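Local structure of 2,4-dihydroxyhept-2-ene-1,7-dioic acid aldolase (Kordia algicida OT-1, 6BDE) at residues E8-V13 with L49-N54; L146-F151 with A158-E163. The protein carries a heme b group and, as a member of the heme nitric oxide/oxygen (H-NOX) family, probably senses nitric oxide or related gases. The protein carries 1 engineered substitution. All coordinates share one frame; numbering follows the deposited sequence.

Contact 1: residues E8-V13 with L49-N54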
loop_
_atom_site.group_PDB
_atom_site.type_symbol
_atom_site.label_atom_id
_atom_site.label_comp_id
_atom_site.label_asym_id
_atom_site.label_seq_id
_atom_site.Cartn_x
_atom_site.Cartn_y
_atom_site.Cartn_z
ATOM N N GLU A 8 -8.954 -6.582 -5.329
ATOM C CA GLU A 8 -9.364 -5.636 -4.296
ATOM C C GLU A 8 -9.378 -4.206 -4.819
ATOM O O GLU A 8 -10.204 -3.396 -4.381
ATOM C CB GLU A 8 -8.441 -5.744 -3.082
ATOM C CG GLU A 8 -8.541 -7.066 -2.335
ATOM C CD GLU A 8 -9.845 -7.216 -1.575
ATOM O OE1 GLU A 8 -10.501 -6.189 -1.301
ATOM O OE2 GLU A 8 -10.214 -8.364 -1.250
ATOM N N PHE A 9 -8.480 -3.879 -5.751
ATOM C CA PHE A 9 -8.443 -2.532 -6.312
ATOM C C PHE A 9 -9.683 -2.255 -7.151
ATOM O O PHE A 9 -10.356 -1.235 -6.963
ATOM C CB PHE A 9 -7.172 -2.347 -7.143
ATOM C CG PHE A 9 -7.165 -1.097 -7.979
ATOM C CD1 PHE A 9 -6.984 0.145 -7.393
ATOM C CD2 PHE A 9 -7.332 -1.166 -9.353
ATOM C CE1 PHE A 9 -6.974 1.297 -8.162
ATOM C CE2 PHE A 9 -7.325 -0.018 -10.127
ATOM C CZ PHE A 9 -7.144 1.215 -9.530
ATOM N N LEU A 10 -10.004 -3.158 -8.082
ATOM C CA LEU A 10 -11.179 -2.954 -8.920
ATOM C C LEU A 10 -12.467 -3.024 -8.110
ATOM O O LEU A 10 -13.459 -2.385 -8.472
ATOM C CB LEU A 10 -11.196 -3.974 -10.056
ATOM C CG LEU A 10 -9.991 -3.916 -11.000
ATOM C CD1 LEU A 10 -10.065 -5.024 -12.037
ATOM C CD2 LEU A 10 -9.893 -2.549 -11.667
ATOM N N ASP A 11 -12.472 -3.792 -7.017
ATOM C CA ASP A 11 -13.603 -3.748 -6.095
ATOM C C ASP A 11 -13.773 -2.352 -5.511
ATOM O O ASP A 11 -14.895 -1.846 -5.405
ATOM C CB ASP A 11 -13.414 -4.774 -4.976
ATOM C CG ASP A 11 -13.806 -6.176 -5.394
ATOM O OD1 ASP A 11 -14.360 -6.334 -6.502
ATOM O OD2 ASP A 11 -13.560 -7.121 -4.615
ATOM N N LEU A 12 -12.663 -1.714 -5.134
ATOM C CA LEU A 12 -12.728 -0.364 -4.585
ATOM C C LEU A 12 -13.144 0.646 -5.648
ATOM O O LEU A 12 -13.861 1.608 -5.349
ATOM C CB LEU A 12 -11.378 0.013 -3.977
ATOM C CG LEU A 12 -11.336 1.272 -3.112
ATOM C CD1 LEU A 12 -12.410 1.217 -2.037
ATOM C CD2 LEU A 12 -9.961 1.441 -2.491
ATOM N N VAL A 13 -12.700 0.447 -6.891
ATOM C CA VAL A 13 -13.112 1.333 -7.977
ATOM C C VAL A 13 -14.613 1.216 -8.213
ATOM O O VAL A 13 -15.306 2.221 -8.412
ATOM C CB VAL A 13 -12.310 1.023 -9.255
ATOM C CG1 VAL A 13 -12.792 1.889 -10.409
ATOM C CG2 VAL A 13 -10.824 1.231 -9.012
ATOM N N LEU A 49 -0.430 -0.236 -13.526
ATOM C CA LEU A 49 -0.070 1.146 -13.828
ATOM C C LEU A 49 -1.011 1.745 -14.864
ATOM O O LEU A 49 -1.387 2.919 -14.769
ATOM C CB LEU A 49 1.380 1.218 -14.307
ATOM C CG LEU A 49 1.935 2.615 -14.588
ATOM C CD1 LEU A 49 1.834 3.494 -13.352
ATOM C CD2 LEU A 49 3.375 2.535 -15.075
ATOM N N GLN A 50 -1.408 0.951 -15.863
ATOM C CA GLN A 50 -2.391 1.415 -16.836
ATOM C C GLN A 50 -3.727 1.705 -16.164
ATOM O O GLN A 50 -4.366 2.728 -16.438
ATOM C CB GLN A 50 -2.571 0.374 -17.942
ATOM C CG GLN A 50 -1.406 0.259 -18.904
ATOM C CD GLN A 50 -1.707 -0.676 -20.058
ATOM O OE1 GLN A 50 -2.458 -0.332 -20.971
ATOM N NE2 GLN A 50 -1.127 -1.870 -20.020
ATOM N N LEU A 51 -4.168 0.805 -15.282
ATOM C CA LEU A 51 -5.436 1.002 -14.588
ATOM C C LEU A 51 -5.404 2.257 -13.727
ATOM O O LEU A 51 -6.392 2.998 -13.660
ATOM C CB LEU A 51 -5.762 -0.226 -13.735
ATOM C CG LEU A 51 -5.986 -1.543 -14.482
ATOM C CD1 LEU A 51 -6.151 -2.693 -13.499
ATOM C CD2 LEU A 51 -7.192 -1.445 -15.401
ATOM N N LEU A 52 -4.273 2.519 -13.069
ATOM C CA LEU A 52 -4.167 3.700 -12.220
ATOM C C LEU A 52 -4.121 4.977 -13.048
ATOM O O LEU A 52 -4.785 5.963 -12.714
ATOM C CB LEU A 52 -2.931 3.596 -11.325
ATOM C CG LEU A 52 -2.963 2.527 -10.231
ATOM C CD1 LEU A 52 -1.560 2.244 -9.718
ATOM C CD2 LEU A 52 -3.878 2.953 -9.093
ATOM N N GLN A 53 -3.342 4.978 -14.134
ATOM C CA GLN A 53 -3.222 6.177 -14.956
ATOM C C GLN A 53 -4.548 6.529 -15.619
ATOM O O GLN A 53 -4.906 7.708 -15.720
ATOM C CB GLN A 53 -2.130 5.983 -16.008
ATOM C CG GLN A 53 -0.715 6.056 -15.458
ATOM C CD GLN A 53 0.331 5.673 -16.487
ATOM O OE1 GLN A 53 0.009 5.121 -17.540
ATOM N NE2 GLN A 53 1.592 5.962 -16.188
ATOM N N ASN A 54 -5.291 5.519 -16.078
ATOM C CA ASN A 54 -6.569 5.785 -16.729
ATOM C C ASN A 54 -7.626 6.208 -15.718
ATOM O O ASN A 54 -8.463 7.070 -16.010
ATOM C CB ASN A 54 -7.028 4.554 -17.508
ATOM C CG ASN A 54 -6.290 4.390 -18.822
ATOM O OD1 ASN A 54 -6.111 5.350 -19.571
ATOM N ND2 ASN A 54 -5.855 3.168 -19.110
#

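Contact 2: residues L146-F151 with A158-E163. With HEM (protoporphyrin IX containing Fe), chain B.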
loop_
_atom_site.group_PDB
_atom_site.type_symbol
_atom_site.label_atom_id
_atom_site.label_comp_id
_atom_site.label_asym_id
_atom_site.label_seq_id
_atom_site.Cartn_x
_atom_site.Cartn_y
_atom_site.Cartn_z
ATOM N N LEU A 146 -1.188 2.115 4.202
ATOM C CA LEU A 146 -1.050 1.008 5.142
ATOM C C LEU A 146 -0.439 1.479 6.457
ATOM O O LEU A 146 -0.807 0.987 7.530
ATOM C CB LEU A 146 -0.203 -0.104 4.521
ATOM C CG LEU A 146 -0.859 -0.913 3.399
ATOM C CD1 LEU A 146 0.185 -1.677 2.603
ATOM C CD2 LEU A 146 -1.899 -1.864 3.963
ATOM N N MET A 147 0.498 2.430 6.391
ATOM C CA MET A 147 1.077 2.982 7.611
ATOM C C MET A 147 0.045 3.774 8.403
ATOM O O MET A 147 0.008 3.695 9.637
ATOM C CB MET A 147 2.278 3.864 7.274
ATOM C CG MET A 147 3.500 3.121 6.757
ATOM S SD MET A 147 4.846 4.275 6.432
ATOM C CE MET A 147 6.097 3.190 5.754
ATOM N N ASN A 148 -0.792 4.554 7.711
ATOM C CA ASN A 148 -1.845 5.309 8.385
ATOM C C ASN A 148 -2.741 4.390 9.204
ATOM O O ASN A 148 -3.047 4.672 10.369
ATOM C CB ASN A 148 -2.679 6.081 7.360
ATOM C CG ASN A 148 -1.961 7.297 6.811
ATOM O OD1 ASN A 148 -0.917 7.703 7.322
ATOM N ND2 ASN A 148 -2.524 7.891 5.765
ATOM N N LYS A 149 -3.171 3.278 8.606
ATOM C CA LYS A 149 -4.062 2.351 9.289
ATOM C C LYS A 149 -3.341 1.489 10.314
ATOM O O LYS A 149 -3.993 0.952 11.218
ATOM C CB LYS A 149 -4.776 1.463 8.269
ATOM C CG LYS A 149 -5.819 2.200 7.446
ATOM C CD LYS A 149 -6.929 2.736 8.336
ATOM C CE LYS A 149 -7.939 3.541 7.537
ATOM N NZ LYS A 149 -9.087 3.979 8.380
ATOM N N THR A 150 -2.020 1.338 10.195
ATOM C CA THR A 150 -1.258 0.658 11.237
ATOM C C THR A 150 -1.330 1.434 12.545
ATOM O O THR A 150 -1.550 0.856 13.617
ATOM C CB THR A 150 0.196 0.481 10.795
ATOM O OG1 THR A 150 0.246 -0.366 9.641
ATOM C CG2 THR A 150 1.024 -0.142 11.913
ATOM N N PHE A 151 -1.157 2.756 12.473
ATOM C CA PHE A 151 -1.273 3.583 13.669
ATOM C C PHE A 151 -2.709 3.618 14.176
ATOM O O PHE A 151 -2.944 3.599 15.390
ATOM C CB PHE A 151 -0.765 4.994 13.380
ATOM C CG PHE A 151 0.731 5.104 13.390
ATOM C CD1 PHE A 151 1.410 5.336 14.574
ATOM C CD2 PHE A 151 1.460 4.962 12.221
ATOM C CE1 PHE A 151 2.786 5.429 14.592
ATOM C CE2 PHE A 151 2.837 5.054 12.233
ATOM C CZ PHE A 151 3.501 5.287 13.422
ATOM N N ALA A 158 0.163 9.350 13.509
ATOM C CA ALA A 158 1.536 9.756 13.251
ATOM C C ALA A 158 1.587 10.773 12.124
ATOM O O ALA A 158 0.775 10.743 11.195
ATOM C CB ALA A 158 2.417 8.553 12.897
ATOM N N GLU A 159 2.555 11.680 12.226
ATOM C CA GLU A 159 2.942 12.526 11.107
ATOM C C GLU A 159 3.968 11.775 10.268
ATOM O O GLU A 159 5.026 11.388 10.776
ATOM C CB GLU A 159 3.519 13.848 11.607
ATOM C CG GLU A 159 4.272 14.636 10.547
ATOM C CD GLU A 159 5.150 15.719 11.142
ATOM O OE1 GLU A 159 6.117 15.375 11.855
ATOM O OE2 GLU A 159 4.873 16.912 10.899
ATOM N N ILE A 160 3.657 11.556 8.995
ATOM C CA ILE A 160 4.519 10.798 8.095
ATOM C C ILE A 160 4.888 11.698 6.925
ATOM O O ILE A 160 4.018 12.095 6.139
ATOM C CB ILE A 160 3.844 9.506 7.610
ATOM C CG1 ILE A 160 3.376 8.673 8.806
ATOM C CG2 ILE A 160 4.804 8.702 6.745
ATOM C CD1 ILE A 160 2.770 7.340 8.426
ATOM N N ILE A 161 6.174 12.017 6.812
ATOM C CA ILE A 161 6.692 12.893 5.769
ATOM C C ILE A 161 7.419 12.037 4.742
ATOM O O ILE A 161 8.237 11.182 5.105
ATOM C CB ILE A 161 7.626 13.968 6.353
ATOM C CG1 ILE A 161 6.881 14.808 7.393
ATOM C CG2 ILE A 161 8.189 14.849 5.247
ATOM C CD1 ILE A 161 7.780 15.714 8.204
ATOM N N LEU A 162 7.117 12.262 3.468
ATOM C CA LEU A 162 7.724 11.522 2.370
ATOM C C LEU A 162 8.669 12.435 1.604
ATOM O O LEU A 162 8.275 13.524 1.173
ATOM C CB LEU A 162 6.658 10.956 1.428
ATOM C CG LEU A 162 6.064 9.585 1.766
ATOM C CD1 LEU A 162 5.280 9.622 3.073
ATOM C CD2 LEU A 162 5.191 9.083 0.624
ATOM N N GLU A 163 9.913 11.991 1.438
ATOM C CA GLU A 163 10.924 12.714 0.672
ATOM C C GLU A 163 11.351 11.833 -0.493
ATOM O O GLU A 163 11.964 10.781 -0.288
ATOM C CB GLU A 163 12.123 13.084 1.545
ATOM C CG GLU A 163 11.791 13.971 2.731
ATOM C CD GLU A 163 13.032 14.442 3.464
ATOM O OE1 GLU A 163 14.143 14.004 3.095
ATOM O OE2 GLU A 163 12.900 15.249 4.408
HETATM C CHA HEM B . 2.937 -5.290 -1.851
HETATM C CHB HEM B . 0.998 -8.666 1.934
HETATM C CHC HEM B . 2.187 -4.979 5.855
HETATM C CHD HEM B . 3.904 -1.490 2.034
HETATM C C1A HEM B . 2.299 -6.419 -0.746
HETATM C C2A HEM B . 1.618 -7.419 -1.479
HETATM C C3A HEM B . 1.146 -8.247 -0.542
HETATM C C4A HEM B . 1.569 -7.680 0.676
HETATM C CMA HEM B . 0.334 -9.524 -0.749
HETATM C CAA HEM B . 1.481 -7.548 -2.995
HETATM C CBA HEM B . 2.677 -8.354 -3.510
HETATM C CGA HEM B . 2.550 -8.648 -5.002
HETATM O O1A HEM B . 3.340 -9.462 -5.550
HETATM O O2A HEM B . 1.659 -8.081 -5.688
HETATM C C1B HEM B . 1.207 -7.727 3.281
HETATM C C2B HEM B . 0.523 -8.152 4.596
HETATM C C3B HEM B . 0.871 -7.160 5.559
HETATM C C4B HEM B . 1.741 -6.191 4.811
HETATM C CMB HEM B . -0.341 -9.394 4.815
HETATM C CAB HEM B . 0.479 -7.089 7.031
HETATM C CBB HEM B . 0.760 -8.082 7.849
HETATM C C1C HEM B . 2.724 -3.763 4.776
HETATM C C2C HEM B . 2.795 -2.513 5.431
HETATM C C3C HEM B . 3.218 -1.659 4.484
HETATM C C4C HEM B . 3.378 -2.452 3.331
HETATM C CMC HEM B . 2.468 -2.204 6.890
HETATM C CAC HEM B . 3.484 -0.164 4.626
HETATM C CBC HEM B . 4.721 0.271 4.724
HETATM C C1D HEM B . 3.644 -2.494 0.719
HETATM C C2D HEM B . 3.735 -1.679 -0.550
HETATM C C3D HEM B . 3.494 -2.611 -1.596
HETATM C C4D HEM B . 3.256 -3.975 -0.912
HETATM C CMD HEM B . 4.039 -0.190 -0.692
HETATM C CAD HEM B . 3.477 -2.312 -3.095
HETATM C CBD HEM B . 4.582 -3.074 -3.820
HETATM C CGD HEM B . 5.785 -2.155 -3.996
HETATM O O1D HEM B . 5.836 -1.068 -3.365
HETATM O O2D HEM B . 6.722 -2.493 -4.767
HETATM N NA HEM B . 2.262 -6.460 0.652
HETATM N NB HEM B . 1.965 -6.387 3.354
HETATM N NC HEM B . 3.018 -3.806 3.408
HETATM N ND HEM B . 3.271 -3.932 0.631
HETATM FE FE HEM B . 3.130 -5.328 2.087
HETATM O O HOH W 1 -0.340 8.261 9.848
#

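Contact 1: residues E8-V13 with L49-N54
Phe9 of helix 3-17 reaches across to Leu51 and Leu52 of helix 45-59 in the N-terminal helical part of the H-NOX fold, where the two helices run side by side in the same direction. Their local axes differ by only 17° and come no closer than 12.1 Å, a wide spacing that puts the backbones well away from each other and leaves long side chains to span the gap. Phe9 does most of this. Its CG lies anti to the backbone N (chi1 169°), which sends the ring out toward the facing helix, where it meets two leucines obliquely, both on the same side of its plane. One corner is met by Leu52: its methyl CD2 lies 3.6 Å from Phe9 CE1 and 3.7 Å from Phe9 CZ. At another ring atom, Phe9 CE2 comes to 3.9 Å from Leu51 CB, close to the root of that side chain. One helical turn on, Val13 lays its CG2 over the opposite face of the ring, 3.7 Å above the plane and displaced toward the rim, so the aromatic is backed by its own helix. Met48 and Leu55 of helix 45-59 also touch the ring, which belongs to a buried apolar layer between these N-terminal helices. Leu10 adds a looser touch at the border, its CD2 4.2 Å from Leu51 CD1, the two side chains crossing at about a right angle; Ile25 of helix 19-27 and Tyr37 touch both leucines. No hydrogen bond links the two segments. Polar groups work elsewhere: Gln50 NE2 bonds to Glu30 O, and Asn54 ND2 to Ser29 OG. Leu52 also packs on Leu67 of helix 63-81, and its side chain comes within about 9 Å of the heme.

Contact 2: residues L146-F151 with A158-E163
Phe151 on helix 140-153 takes the methyl of Ala158, on strand 158-164, squarely over the middle of its ring. This is a tight CH-pi contact: Ala158 CB sits 3.4 Å from the ring centroid of Phe151, only 9° off the normal. Next along, Ile160 points CD1 at the helix, 3.7 Å from Met147 CB and 3.9 Å from Asn148 OD1, with the Phe151 ring farther off and oblique. Helix and strand run nearly antiparallel (164°), the helix lying against the sheet. Beside this apolar core, the Asn148 side is looser and wet: one water donates to Asn148 OD1 at 2.7 Å and to Ala158 O at 3.0 Å, while Asn148 ND2 bonds to Glu72. An alanine in place of Phe151 would probably leave the Ala158 methyl without its aromatic face and open a gap against Pro92, Ile93 and Leu96. Met147, extended beyond CG, carries its CE to 3.4 Å from the heme vinyl atom CBC, and Leu146 CD1 lies 3.4 Å from heme C4C. The same helix thus presses carbon on both porphyrin and sheet; no direct hydrogen bond joins the two segments, so their hold rests on shape and apolar contact, with a water bridging the polar edge.

In the fold
From the N terminus, after helix 3-17 the chain passes through helix 19-27 and the loop after it, and contact 1 closes this excursion of 35 residues when helix 45-59 comes alongside. It then runs through helix 63-81, past the axial ligand His104 and along the first strands of the sheet, among them 128-134 with Tyr133. Contact 2 closes a short connection, with six residues between its segments, the last two of helix 140-153 among them. The contacts are in series, neither nested nor crossed; the centres of contact 1 and contact 2 are 22 Å apart. Helix 63-81 touches both, through Leu52 and Leu146, connecting the N-terminal helices with helix 140-153, which touches the heme, and the sheet beside it.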